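Local coordinates for cytosol aminopeptidase (Coxiella burnetii, PDB 3IJ3), which probably acts as a manganese-dependent metalloaminopeptidase of the peptidase M17 family, removing residues from the N-terminal end of peptides, at residues L48-W51 with L52-Q55; S209-L212 with E213-P217; E456-P459 with G460-I463. All coordinates share one frame; numbering follows the deposited sequence. Where two conformers were deposited one is given.

Contact 1 (L48-W51 with L52-Q55)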
ATOM      1  N   LEU A  48      -1.666 -12.838  53.748  1.00 17.86           N
ATOM      2  CA  LEU A  48      -2.312 -14.150  53.787  1.00 17.48           C
ATOM      3  C   LEU A  48      -1.849 -15.071  54.930  1.00 18.46           C
ATOM      4  O   LEU A  48      -2.689 -15.664  55.609  1.00 18.10           O
ATOM      5  CB  LEU A  48      -2.233 -14.820  52.402  1.00 15.88           C
ATOM      6  CG  LEU A  48      -2.961 -16.143  52.201  1.00 16.37           C
ATOM      7  CD1 LEU A  48      -4.421 -16.029  52.594  1.00 15.37           C
ATOM      8  CD2 LEU A  48      -2.801 -16.590  50.731  1.00 20.12           C
ATOM      9  N   PRO A  49      -0.528 -15.160  55.182  1.00 19.88           N
ATOM     10  CA  PRO A  49      -0.065 -16.047  56.250  1.00 20.23           C
ATOM     11  C   PRO A  49      -0.661 -15.713  57.616  1.00 20.47           C
ATOM     12  O   PRO A  49      -1.145 -16.611  58.310  1.00 20.83           O
ATOM     13  CB  PRO A  49       1.456 -15.839  56.240  1.00 20.94           C
ATOM     14  CG  PRO A  49       1.759 -15.459  54.851  1.00 19.83           C
ATOM     15  CD  PRO A  49       0.601 -14.605  54.418  1.00 20.16           C
ATOM     16  N   ASP A  50      -0.627 -14.435  57.990  1.00 20.48           N
ATOM     17  CA  ASP A  50      -1.206 -13.981  59.264  1.00 20.77           C
ATOM     18  C   ASP A  50      -2.716 -14.169  59.301  1.00 19.04           C
ATOM     19  O   ASP A  50      -3.272 -14.490  60.344  1.00 21.04           O
ATOM     20  CB  ASP A  50      -0.896 -12.502  59.519  1.00 20.93           C
ATOM     21  CG  ASP A  50       0.550 -12.257  59.881  1.00 24.35           C
ATOM     22  OD1 ASP A  50       1.246 -13.208  60.281  1.00 25.80           O
ATOM     23  OD2 ASP A  50       0.978 -11.092  59.772  1.00 27.87           O
ATOM     24  N   TRP A  51      -3.387 -13.927  58.180  1.00 18.41           N
ATOM     25  CA  TRP A  51      -4.824 -14.114  58.135  1.00 17.03           C
ATOM     26  C   TRP A  51      -5.158 -15.592  58.368  1.00 16.06           C
ATOM     27  O   TRP A  51      -6.048 -15.906  59.158  1.00 14.67           O
ATOM     28  CB  TRP A  51      -5.422 -13.649  56.809  1.00 17.29           C
ATOM     29  CG  TRP A  51      -6.886 -13.844  56.786  1.00 16.60           C
ATOM     30  CD1 TRP A  51      -7.820 -13.050  57.377  1.00 17.05           C
ATOM     31  CD2 TRP A  51      -7.600 -14.904  56.154  1.00 17.77           C
ATOM     32  NE1 TRP A  51      -9.073 -13.549  57.152  1.00 19.75           N
ATOM     33  CE2 TRP A  51      -8.968 -14.687  56.400  1.00 16.75           C
ATOM     34  CE3 TRP A  51      -7.218 -16.022  55.401  1.00 16.48           C
ATOM     35  CZ2 TRP A  51      -9.954 -15.543  55.927  1.00 16.54           C
ATOM     36  CZ3 TRP A  51      -8.198 -16.877  54.941  1.00 14.98           C
ATOM     37  CH2 TRP A  51      -9.550 -16.630  55.204  1.00 16.95           C
ATOM     38  N   LEU A  52      -4.446 -16.488  57.683  1.00 16.37           N
ATOM     39  CA  LEU A  52      -4.686 -17.940  57.825  1.00 17.42           C
ATOM     40  C   LEU A  52      -4.585 -18.396  59.270  1.00 18.24           C
ATOM     41  O   LEU A  52      -5.341 -19.257  59.707  1.00 17.75           O
ATOM     42  CB  LEU A  52      -3.741 -18.751  56.947  1.00 17.30           C
ATOM     43  CG  LEU A  52      -4.069 -18.712  55.454  1.00 20.07           C
ATOM     44  CD1 LEU A  52      -2.891 -19.188  54.605  1.00 19.99           C
ATOM     45  CD2 LEU A  52      -5.357 -19.517  55.155  1.00 18.73           C
ATOM     46  N   ASP A  53      -3.663 -17.797  60.018  1.00 20.17           N
ATOM     47  CA  ASP A  53      -3.495 -18.136  61.429  1.00 22.37           C
ATOM     48  C   ASP A  53      -4.745 -17.867  62.266  1.00 22.15           C
ATOM     49  O   ASP A  53      -4.873 -18.433  63.359  1.00 24.11           O
ATOM     50  CB  ASP A  53      -2.307 -17.379  62.024  1.00 23.22           C
ATOM     51  CG  ASP A  53      -0.973 -17.871  61.495  1.00 27.45           C
ATOM     52  OD1 ASP A  53      -0.880 -19.056  61.103  1.00 30.71           O
ATOM     53  OD2 ASP A  53      -0.000 -17.079  61.508  1.00 33.81           O
ATOM     54  N   THR A  54      -5.647 -17.012  61.778  1.00 20.94           N
ATOM     55  CA  THR A  54      -6.883 -16.691  62.491  1.00 21.26           C
ATOM     56  C   THR A  54      -8.040 -17.619  62.111  1.00 20.94           C
ATOM     57  O   THR A  54      -9.128 -17.527  62.693  1.00 22.40           O
ATOM     58  CB  THR A  54      -7.361 -15.238  62.206  1.00 22.09           C
ATOM     59  OG1 THR A  54      -7.857 -15.105  60.853  1.00 20.56           O
ATOM     60  CG2 THR A  54      -6.233 -14.231  62.464  1.00 23.06           C
ATOM     61  N   GLN A  55      -7.810 -18.506  61.143  1.00 17.71           N
ATOM     62  CA  GLN A  55      -8.857 -19.390  60.645  1.00 16.41           C
ATOM     63  C   GLN A  55      -8.768 -20.787  61.211  1.00 14.99           C
ATOM     64  O   GLN A  55      -7.741 -21.170  61.771  1.00 15.28           O
ATOM     65  CB  GLN A  55      -8.767 -19.452  59.113  1.00 15.78           C
ATOM     66  CG  GLN A  55      -8.902 -18.086  58.477  1.00 16.43           C
ATOM     67  CD  GLN A  55     -10.255 -17.484  58.719  1.00 19.00           C
ATOM     68  OE1 GLN A  55     -11.265 -18.023  58.273  1.00 20.13           O
ATOM     69  NE2 GLN A  55     -10.288 -16.340  59.405  1.00 18.32           N
TER
HETATM   70  O   HOH W   1      -0.271 -19.328  57.996  1.00 32.68           O
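The side-chain amide of Q55 lies flat on the indole of W51 at the C-terminal end of the short helix 48-52, where a type I beta turn from L52 to Q55 follows. Ring and amide planes are only 9° apart, with Q55 CD 3.4 Å from W51 CZ2. On the same side Q55 CG makes a CH-pi contact, 3.6 Å from the centroid of the six-membered ring and almost straight above it. A bend at chi2 (-64°) folds the Q55 chain over the indole, and the twist of the amide about chi3 lays it nearly parallel to the ring. Q55 NE2 donates to T54 OG1, which also lies over that face, toward the rim.

T54 in turn is tied to the helix end: T54 OG1 donates to W51 O at 2.6 Å in the carbonyl plane, whereas T54 N comes from above that plane. The W51 side chain also touches Q41 and M43 of strand 38-43 and R87 and L89 of strand 85-91, laying the helix end against the sheet of the N-terminal domain. A water donates to P49 O at 2.9 Å and to D53 OD1 at 3.2 Å.

Contact 2 (S209-L212 with E213-P217). With EDO (1,2-ethanediol), chain K.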
ATOM      1  N   SER A 209     -33.341  19.608   9.141  1.00 20.39           N
ATOM      2  CA  SER A 209     -33.668  20.042   7.795  1.00 22.01           C
ATOM      3  C   SER A 209     -33.311  21.455   7.419  1.00 20.55           C
ATOM      4  O   SER A 209     -32.155  21.834   7.555  1.00 21.93           O
ATOM      5  CB  SER A 209     -35.157  19.750   7.552  1.00 24.75           C
ATOM      6  OG  SER A 209     -35.435  18.382   7.766  1.00 29.73           O
ATOM      7  N   LYS A 210     -34.279  22.264   6.982  1.00 21.01           N
ATOM      8  CA  LYS A 210     -33.982  23.604   6.495  1.00 22.12           C
ATOM      9  C   LYS A 210     -33.443  24.567   7.512  1.00 21.28           C
ATOM     10  O   LYS A 210     -32.600  25.394   7.190  1.00 20.16           O
ATOM     11  CB  LYS A 210     -35.203  24.218   5.772  1.00 24.74           C
ATOM     12  CG  LYS A 210     -35.612  23.439   4.510  1.00 30.93           C
ATOM     13  CD  LYS A 210     -34.485  23.437   3.457  1.00 37.11           C
ATOM     14  CE  LYS A 210     -34.737  22.462   2.305  1.00 42.04           C
ATOM     15  NZ  LYS A 210     -33.522  22.355   1.422  1.00 42.53           N
ATOM     16  N   ASP A 211     -33.886  24.472   8.755  1.00 19.87           N
ATOM     17  CA  ASP A 211     -33.368  25.406   9.740  1.00 20.32           C
ATOM     18  C   ASP A 211     -31.905  25.047  10.027  1.00 19.20           C
ATOM     19  O   ASP A 211     -31.097  25.919  10.257  1.00 19.39           O
ATOM     20  CB  ASP A 211     -34.202  25.426  11.049  1.00 20.74           C
ATOM     21  CG  ASP A 211     -34.076  26.746  11.776  1.00 23.06           C
ATOM     22  OD1 ASP A 211     -34.190  27.807  11.095  1.00 23.53           O
ATOM     23  OD2 ASP A 211     -33.895  26.739  13.002  1.00 29.33           O
ATOM     24  N   LEU A 212     -31.577  23.757  10.018  1.00 18.97           N
ATOM     25  CA  LEU A 212     -30.212  23.327  10.251  1.00 18.03           C
ATOM     26  C   LEU A 212     -29.328  23.810   9.074  1.00 18.08           C
ATOM     27  O   LEU A 212     -28.246  24.353   9.248  1.00 16.39           O
ATOM     28  CB  LEU A 212     -30.126  21.804  10.321  1.00 17.71           C
ATOM     29  CG  LEU A 212     -28.743  21.305  10.747  1.00 18.51           C
ATOM     30  CD1 LEU A 212     -28.617  21.382  12.323  1.00 17.30           C
ATOM     31  CD2 LEU A 212     -28.499  19.912  10.225  1.00 19.58           C
ATOM     32  N   GLU A 213     -29.821  23.610   7.881  1.00 18.00           N
ATOM     33  CA  GLU A 213     -29.094  24.005   6.675  1.00 19.73           C
ATOM     34  C   GLU A 213     -28.720  25.491   6.727  1.00 20.91           C
ATOM     35  O   GLU A 213     -27.605  25.884   6.374  1.00 20.20           O
ATOM     36  CB  GLU A 213     -29.961  23.645   5.469  1.00 20.99           C
ATOM     37  CG  GLU A 213     -29.291  23.786   4.165  1.00 27.05           C
ATOM     38  CD  GLU A 213     -30.162  23.324   3.005  1.00 29.96           C
ATOM     39  OE1 GLU A 213     -31.212  22.660   3.210  1.00 35.26           O
ATOM     40  OE2 GLU A 213     -29.748  23.610   1.890  1.00 31.73           O
ATOM     41  N   THR A 214     -29.642  26.323   7.206  1.00 20.56           N
ATOM     42  CA  THR A 214     -29.397  27.764   7.316  1.00 22.37           C
ATOM     43  C   THR A 214     -28.585  28.202   8.513  1.00 20.98           C
ATOM     44  O   THR A 214     -27.649  28.998   8.383  1.00 23.14           O
ATOM     45  CB  THR A 214     -30.756  28.530   7.380  1.00 23.04           C
ATOM     46  OG1 THR A 214     -31.428  28.366   6.138  1.00 28.14           O
ATOM     47  CG2 THR A 214     -30.555  30.022   7.656  1.00 27.02           C
ATOM     48  N   GLU A 215     -28.929  27.676   9.688  1.00 18.75           N
ATOM     49  CA  GLU A 215     -28.347  28.126  10.934  1.00 17.97           C
ATOM     50  C   GLU A 215     -27.049  27.406  11.349  1.00 16.33           C
ATOM     51  O   GLU A 215     -26.240  27.997  12.051  1.00 16.33           O
ATOM     52  CB  GLU A 215     -29.393  28.015  12.045  1.00 19.02           C
ATOM     53  CG  GLU A 215     -30.659  28.891  11.823  1.00 21.96           C
ATOM     54  CD  GLU A 215     -30.413  30.356  12.017  1.00 25.84           C
ATOM     55  OE1 GLU A 215     -29.390  30.725  12.653  1.00 25.76           O
ATOM     56  OE2 GLU A 215     -31.271  31.142  11.560  1.00 26.49           O
ATOM     57  N   PHE A 216     -26.915  26.139  10.972  1.00 14.86           N
ATOM     58  CA  PHE A 216     -25.743  25.309  11.300  1.00 15.30           C
ATOM     59  C   PHE A 216     -25.228  24.659  10.018  1.00 15.71           C
ATOM     60  O   PHE A 216     -25.213  23.429   9.897  1.00 15.24           O
ATOM     61  CB  PHE A 216     -26.156  24.255  12.337  1.00 15.57           C
ATOM     62  CG  PHE A 216     -26.614  24.859  13.622  1.00 16.94           C
ATOM     63  CD1 PHE A 216     -25.721  25.106  14.640  1.00 20.47           C
ATOM     64  CD2 PHE A 216     -27.937  25.246  13.788  1.00 18.48           C
ATOM     65  CE1 PHE A 216     -26.141  25.694  15.826  1.00 20.12           C
ATOM     66  CE2 PHE A 216     -28.348  25.868  14.950  1.00 17.47           C
ATOM     67  CZ  PHE A 216     -27.460  26.091  15.962  1.00 18.74           C
ATOM     68  N   PRO A 217     -24.765  25.481   9.061  1.00 16.14           N
ATOM     69  CA  PRO A 217     -24.339  24.937   7.772  1.00 16.74           C
ATOM     70  C   PRO A 217     -23.224  23.891   7.794  1.00 15.84           C
ATOM     71  O   PRO A 217     -23.190  23.033   6.894  1.00 16.48           O
ATOM     72  CB  PRO A 217     -23.910  26.189   6.981  1.00 17.43           C
ATOM     73  CG  PRO A 217     -23.511  27.185   8.046  1.00 17.76           C
ATOM     74  CD  PRO A 217     -24.506  26.927   9.153  1.00 16.86           C
TER
HETATM   75  C1  EDO K 468     -23.555  31.317   8.742  0.50 31.68           C
HETATM   76  O1  EDO K 468     -23.115  31.769   7.461  0.50 36.14           O
HETATM   77  C2  EDO K 468     -25.024  31.627   8.960  0.50 33.54           C
HETATM   78  O2  EDO K 468     -25.499  30.861  10.074  0.50 36.13           O
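E213 reaches back to K210 on the outer side of the helix, and the two side chains run alongside each other in the same direction. K210 NZ meets E213 OE1 on its syn side at 2.9 Å, a salt bridge in which NZ stands 19° out of the carboxylate plane. The glutamate is stretched out (chi1 -171°, chi2 176°), whereas the lysine bends at chi2, which brings its ammonium group beside the carboxylate; its CD also comes within 3.4 Å of E213 OE1. E213 N bonds to S209 O, the first of the backbone i to i+4 bonds here. At T214 the amide N donates to K210 O at 3.1 Å, and the hydroxyl OG1 adds a weak bond to the same oxygen.

These bonds run along the short helix that comes after strand 203-208 in the catalytic domain. E215 N bonds to D211 O, and E215 CG lies 3.8 Å from D211 OD1. The two carboxylates stay apart, 4.5 Å between D211 OD1 and E215 OE2; E215 OE1 instead forms a salt bridge with R321, which probably eases the like-charge pairing.

F216 leaves the helical conformation yet still donates its N-H to L212 O at 2.8 Å, and it occupies the N-cap position of helix 217-223. Its side chain crosses that of L212 at about a right angle, CB 3.8 Å from L212 CD1. Both side chains pack on I207 and L232 of the neighbouring strands, and R321 makes a cation-pi contact with the F216 ring. P217 follows, touching D341 of helix 335-347.

Contact 3 (E456-P459 with G460-I463)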
ATOM      1  N   GLU A 456      -9.735  -4.942  24.450  1.00 17.71           N
ATOM      2  CA  GLU A 456      -9.526  -6.226  25.104  1.00 20.97           C
ATOM      3  C   GLU A 456     -10.438  -6.380  26.309  1.00 19.67           C
ATOM      4  O   GLU A 456     -10.838  -5.405  26.899  1.00 19.08           O
ATOM      5  CB  GLU A 456      -8.113  -6.257  25.681  1.00 23.47           C
ATOM      6  CG  GLU A 456      -6.961  -5.980  24.732  1.00 30.55           C
ATOM      7  CD  GLU A 456      -5.726  -5.462  25.484  1.00 38.99           C
ATOM      8  OE1 GLU A 456      -5.840  -4.422  26.194  1.00 43.23           O
ATOM      9  OE2 GLU A 456      -4.640  -6.066  25.343  1.00 43.58           O
ATOM     10  N   ASP A 457     -10.729  -7.622  26.676  0.50 19.75           N
ATOM     11  CA  ASP A 457     -11.571  -7.931  27.826  0.50 19.88           C
ATOM     12  C   ASP A 457     -10.743  -7.865  29.115  0.50 19.71           C
ATOM     13  O   ASP A 457      -9.981  -8.782  29.399  0.50 20.28           O
ATOM     14  CB  ASP A 457     -12.110  -9.348  27.659  0.50 20.29           C
ATOM     15  CG  ASP A 457     -12.940  -9.797  28.829  0.50 19.46           C
ATOM     16  OD1 ASP A 457     -13.799  -9.029  29.278  0.50 19.65           O
ATOM     17  OD2 ASP A 457     -12.752 -10.944  29.270  0.50 24.47           O
ATOM     18  N   LEU A 458     -10.930  -6.824  29.913  1.00 18.75           N
ATOM     19  CA  LEU A 458     -10.154  -6.636  31.140  1.00 19.59           C
ATOM     20  C   LEU A 458     -11.164  -6.622  32.293  1.00 18.57           C
ATOM     21  O   LEU A 458     -12.351  -6.377  32.061  1.00 18.97           O
ATOM     22  CB  LEU A 458      -9.400  -5.319  31.092  1.00 17.52           C
ATOM     23  CG  LEU A 458      -8.386  -5.099  29.965  1.00 23.00           C
ATOM     24  CD1 LEU A 458      -7.942  -3.638  29.955  1.00 24.50           C
ATOM     25  CD2 LEU A 458      -7.204  -6.044  30.090  1.00 27.24           C
ATOM     26  N   PRO A 459     -10.700  -6.851  33.532  1.00 17.41           N
ATOM     27  CA  PRO A 459     -11.636  -6.854  34.657  1.00 16.60           C
ATOM     28  C   PRO A 459     -12.441  -5.572  34.759  1.00 15.96           C
ATOM     29  O   PRO A 459     -11.869  -4.469  34.852  1.00 14.57           O
ATOM     30  CB  PRO A 459     -10.725  -7.036  35.876  1.00 17.30           C
ATOM     31  CG  PRO A 459      -9.509  -7.691  35.338  1.00 18.98           C
ATOM     32  CD  PRO A 459      -9.312  -7.030  33.995  1.00 19.36           C
ATOM     33  N   GLY A 460     -13.763  -5.736  34.709  1.00 14.90           N
ATOM     34  CA  GLY A 460     -14.695  -4.646  34.814  1.00 15.52           C
ATOM     35  C   GLY A 460     -14.919  -3.900  33.517  1.00 15.45           C
ATOM     36  O   GLY A 460     -15.776  -3.013  33.472  1.00 16.14           O
ATOM     37  N   ARG A 461     -14.210  -4.308  32.463  1.00 14.84           N
ATOM     38  CA  ARG A 461     -14.181  -3.591  31.160  1.00 15.22           C
ATOM     39  C   ARG A 461     -14.328  -4.535  29.955  1.00 14.80           C
ATOM     40  O   ARG A 461     -13.346  -4.955  29.351  1.00 16.97           O
ATOM     41  CB  ARG A 461     -12.862  -2.813  31.111  1.00 16.37           C
ATOM     42  CG  ARG A 461     -12.857  -1.625  32.100  1.00 18.26           C
ATOM     43  CD  ARG A 461     -11.465  -1.224  32.507  1.00 24.69           C
ATOM     44  NE  ARG A 461     -10.879  -2.266  33.365  1.00 27.18           N
ATOM     45  CZ  ARG A 461      -9.602  -2.311  33.755  1.00 28.99           C
ATOM     46  NH1 ARG A 461      -8.747  -1.380  33.340  1.00 30.39           N
ATOM     47  NH2 ARG A 461      -9.176  -3.303  34.544  1.00 25.00           N
ATOM     48  N   PRO A 462     -15.568  -4.899  29.634  1.00 13.98           N
ATOM     49  CA  PRO A 462     -15.840  -5.814  28.527  1.00 14.07           C
ATOM     50  C   PRO A 462     -15.531  -5.176  27.190  1.00 12.32           C
ATOM     51  O   PRO A 462     -15.633  -3.965  27.061  1.00 11.87           O
ATOM     52  CB  PRO A 462     -17.340  -6.091  28.652  1.00 15.24           C
ATOM     53  CG  PRO A 462     -17.775  -5.514  29.971  1.00 18.31           C
ATOM     54  CD  PRO A 462     -16.791  -4.512  30.367  1.00 15.75           C
ATOM     55  N   ILE A 463     -15.163  -5.990  26.214  1.00 12.18           N
ATOM     56  CA  ILE A 463     -14.875  -5.489  24.865  1.00 11.54           C
ATOM     57  C   ILE A 463     -16.080  -4.739  24.336  1.00 11.36           C
ATOM     58  O   ILE A 463     -17.205  -5.233  24.403  1.00 12.97           O
ATOM     59  CB  ILE A 463     -14.520  -6.635  23.891  1.00 11.86           C
ATOM     60  CG1 ILE A 463     -13.127  -7.210  24.186  1.00 16.17           C
ATOM     61  CG2 ILE A 463     -14.492  -6.120  22.463  1.00 13.62           C
ATOM     62  CD1 ILE A 463     -12.867  -8.565  23.457  1.00 19.71           C
TER
HETATM   63  O   HOH W   2     -10.889  -3.370  28.792  0.50 27.75           O
HETATM   64  O   HOH W   3     -15.369  -8.807  26.800  0.50  9.95           O
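The guanidinium group of R461 has L458 CB over one face, 3.8 Å above the plane and displaced toward the rim, while P459 O lies at its edge, close to the plane. That carbonyl oxygen takes hydrogen bonds from two neighbouring nitrogens along one edge of the guanidinium: R461 NE at 2.8 Å and R461 NH2 at 3.0 Å. The two donors reach it differently. NH2 arrives in the carbonyl plane on a lone pair, whereas NE stands above that plane. A bend at chi3 (-70°) turns the end of the arginine back over the loop to make this grip, and W99 makes a cation-pi contact with R461.

The backbone beneath is a beta hairpin closed by a type II turn from L458 to R461, between strands 445-454 and 464-465. L458 and R461 form a single antiparallel hydrogen-bonded pair: R461 N donates to L458 O at 2.8 Å and L458 N to R461 O at 3.1 Å. G460 takes the third position of the turn with a positive phi of 82°, and its carbonyl oxygen accepts a bond from R174.

Further from the turn, I463 CG1 packs against the backbone of the first arm, 3.5 Å from D457 N, and the I463 side chain also packs on E413 of a second subunit.

Overall arrangement
The three contacts are separate local features strung along the chain, and no two share a helix or strand. Contact 1 sits on the surface of the N-terminal domain, and its centre is about 70 Å from that of contact 2, on the opposite side of the chain's centre. Contacts 2 and 3 both belong to the catalytic domain, with centres about 41 Å apart; contact 2 is partly buried, with apolar side chains against a sheet and charged ones outward, while contact 3 is a surface hairpin. Their chemistry differs accordingly: an aromatic-amide stack at a helix end, a salt bridge along a helix, and an arginine clasping a turn carbonyl.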